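PDB 6O93: D-alanyl transferase DltD from Enterococcus faecalis, which probably transfers D-alanine during the D-alanylation of lipoteichoic acid in the cell wall of this Gram-positive bacterium. Local coordinates for residues Val41-Ser46 and Val100-Pro105. Numbering follows the deposited sequence.
With NA (sodium ion), chain K.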
loop_
_atom_site.group_PDB
_atom_site.type_symbol
_atom_site.label_atom_id
_atom_site.label_comp_id
_atom_site.label_asym_id
_atom_site.label_seq_id
_atom_site.Cartn_x
_atom_site.Cartn_y
_atom_site.Cartn_z
ATOM N N VAL A 41 12.151 -3.590 -4.750
ATOM C CA VAL A 41 11.589 -2.311 -4.321
ATOM C C VAL A 41 10.211 -2.591 -3.726
ATOM O O VAL A 41 9.316 -3.044 -4.459
ATOM C CB VAL A 41 11.494 -1.322 -5.491
ATOM C CG1 VAL A 41 10.951 0.021 -5.018
ATOM C CG2 VAL A 41 12.852 -1.145 -6.156
ATOM N N PRO A 42 9.996 -2.356 -2.431
ATOM C CA PRO A 42 8.670 -2.624 -1.858
ATOM C C PRO A 42 7.626 -1.681 -2.438
ATOM O O PRO A 42 7.817 -0.464 -2.474
ATOM C CB PRO A 42 8.873 -2.393 -0.355
ATOM C CG PRO A 42 10.026 -1.453 -0.271
ATOM C CD PRO A 42 10.926 -1.807 -1.426
ATOM N N PHE A 43 6.524 -2.262 -2.906
ATOM C CA PHE A 43 5.357 -1.522 -3.377
ATOM C C PHE A 43 4.288 -1.642 -2.297
ATOM O O PHE A 43 3.602 -2.663 -2.209
ATOM C CB PHE A 43 4.838 -2.072 -4.703
ATOM C CG PHE A 43 5.558 -1.556 -5.914
ATOM C CD1 PHE A 43 6.937 -1.455 -5.935
ATOM C CD2 PHE A 43 4.848 -1.206 -7.051
ATOM C CE1 PHE A 43 7.594 -0.994 -7.061
ATOM C CE2 PHE A 43 5.498 -0.747 -8.178
ATOM C CZ PHE A 43 6.875 -0.641 -8.183
ATOM N N PHE A 44 4.148 -0.600 -1.480
ATOM C CA PHE A 44 3.101 -0.561 -0.468
ATOM C C PHE A 44 1.804 -0.077 -1.107
ATOM O O PHE A 44 1.754 1.021 -1.673
ATOM C CB PHE A 44 3.503 0.354 0.686
ATOM C CG PHE A 44 4.808 -0.018 1.332
ATOM C CD1 PHE A 44 4.879 -1.074 2.229
ATOM C CD2 PHE A 44 5.966 0.691 1.047
ATOM C CE1 PHE A 44 6.079 -1.416 2.827
ATOM C CE2 PHE A 44 7.169 0.354 1.645
ATOM C CZ PHE A 44 7.226 -0.702 2.534
ATOM N N GLY A 45 0.758 -0.895 -1.020
ATOM C CA GLY A 45 -0.529 -0.543 -1.589
ATOM C C GLY A 45 -1.639 -1.439 -1.078
ATOM O O GLY A 45 -1.563 -1.947 0.044
ATOM N N SER A 46 -2.674 -1.644 -1.893
ATOM C CA SER A 46 -3.772 -2.524 -1.515
ATOM C C SER A 46 -4.225 -3.346 -2.722
ATOM O O SER A 46 -3.381 -3.867 -3.459
ATOM C CB SER A 46 -4.914 -1.707 -0.895
ATOM O OG SER A 46 -5.291 -0.610 -1.707
ATOM N N VAL A 100 7.966 2.393 -3.062
ATOM C CA VAL A 100 6.831 2.952 -3.785
ATOM C C VAL A 100 5.601 2.792 -2.906
ATOM O O VAL A 100 5.382 1.721 -2.327
ATOM C CB VAL A 100 6.633 2.268 -5.151
ATOM C CG1 VAL A 100 5.418 2.838 -5.867
ATOM C CG2 VAL A 100 7.879 2.430 -6.009
ATOM N N PHE A 101 4.810 3.857 -2.798
ATOM C CA PHE A 101 3.632 3.879 -1.934
ATOM C C PHE A 101 2.437 4.308 -2.773
ATOM O O PHE A 101 2.380 5.450 -3.239
ATOM C CB PHE A 101 3.837 4.823 -0.748
ATOM C CG PHE A 101 2.870 4.602 0.382
ATOM C CD1 PHE A 101 1.563 5.057 0.295
ATOM C CD2 PHE A 101 3.270 3.949 1.534
ATOM C CE1 PHE A 101 0.673 4.856 1.333
ATOM C CE2 PHE A 101 2.383 3.743 2.578
ATOM C CZ PHE A 101 1.084 4.199 2.476
ATOM N N ILE A 102 1.485 3.403 -2.965
ATOM C CA ILE A 102 0.313 3.666 -3.789
ATOM C C ILE A 102 -0.841 4.024 -2.862
ATOM O O ILE A 102 -1.371 3.169 -2.144
ATOM C CB ILE A 102 -0.029 2.467 -4.683
ATOM C CG1 ILE A 102 1.121 2.221 -5.665
ATOM C CG2 ILE A 102 -1.332 2.722 -5.435
ATOM C CD1 ILE A 102 0.983 0.958 -6.467
ATOM N N LEU A 103 -1.225 5.296 -2.871
ATOM C CA LEU A 103 -2.362 5.747 -2.089
ATOM C C LEU A 103 -3.663 5.363 -2.780
ATOM O O LEU A 103 -3.734 5.248 -4.006
ATOM C CB LEU A 103 -2.306 7.261 -1.889
ATOM C CG LEU A 103 -1.316 7.750 -0.830
ATOM C CD1 LEU A 103 -0.801 9.142 -1.161
ATOM C CD2 LEU A 103 -1.965 7.735 0.550
ATOM N N SER A 104 -4.695 5.142 -1.974
ATOM C CA SER A 104 -6.044 4.941 -2.478
ATOM C C SER A 104 -6.941 5.993 -1.845
ATOM O O SER A 104 -7.059 6.029 -0.608
ATOM C CB SER A 104 -6.557 3.534 -2.156
ATOM O OG SER A 104 -5.867 2.548 -2.906
ATOM N N PRO A 105 -7.575 6.876 -2.618
ATOM C CA PRO A 105 -8.507 7.832 -2.001
ATOM C C PRO A 105 -9.571 7.157 -1.163
ATOM O O PRO A 105 -10.032 7.729 -0.166
ATOM C CB PRO A 105 -9.119 8.554 -3.209
ATOM C CG PRO A 105 -8.135 8.377 -4.302
ATOM C CD PRO A 105 -7.510 7.038 -4.080
HETATM NA NA NA K . -7.139 0.043 -3.721
HETATM O O HOH W 1 -3.377 1.608 -2.452
#
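Phe43 and Phe44 pair with Val100 and Phe101 as neighbouring parallel strands in the central sheet of an SGNH-hydrolase-like fold, a worked example of parallel strands whose C-terminal ends lead to a sodium site, where SGNH hydrolases carry their catalytic residues and where this protein probably has its own active site. Strands 69-73 and 289-294 extend the sheet beyond this pair. The backbone ladder is regular: Val100 N donates to Pro42 O, Phe44 N to Val100 O, and Ile102 N to Phe44 O at 2.7 Å, the last nearly straight at 176°. Val100 O and Phe44 O each also receive a CA-H contact, from Phe43 and Phe101 respectively.

Apolar packing differs on the two faces. On the side of Phe43 and Val100, the two side chains run alongside each other, and Val100 lays its CB over the Phe43 ring in a CH-pi contact, 3.9 Å from the centroid and 14° off the normal. Val100 CG2, anti to its carbonyl carbon, reaches Phe43 CE1 at 3.6 Å and also meets Val41 CG1; Val362 of helix 352-367 packs against both Phe43 and Val100. On the other face, Phe44 CB approaches Phe101 CD2 at 3.7 Å, while the Phe44 side chain packs against helix 80-90.

Past the ladder, polar atoms take over. Ser46 OG and Ser104 OG both bind the sodium ion, a site that Glu48 shares. Ser46 OG and Ser104 OG lie 3.4 Å apart without a hydrogen bond between them; both donate to one water, which in turn donates to Ile102 O at 2.6 Å.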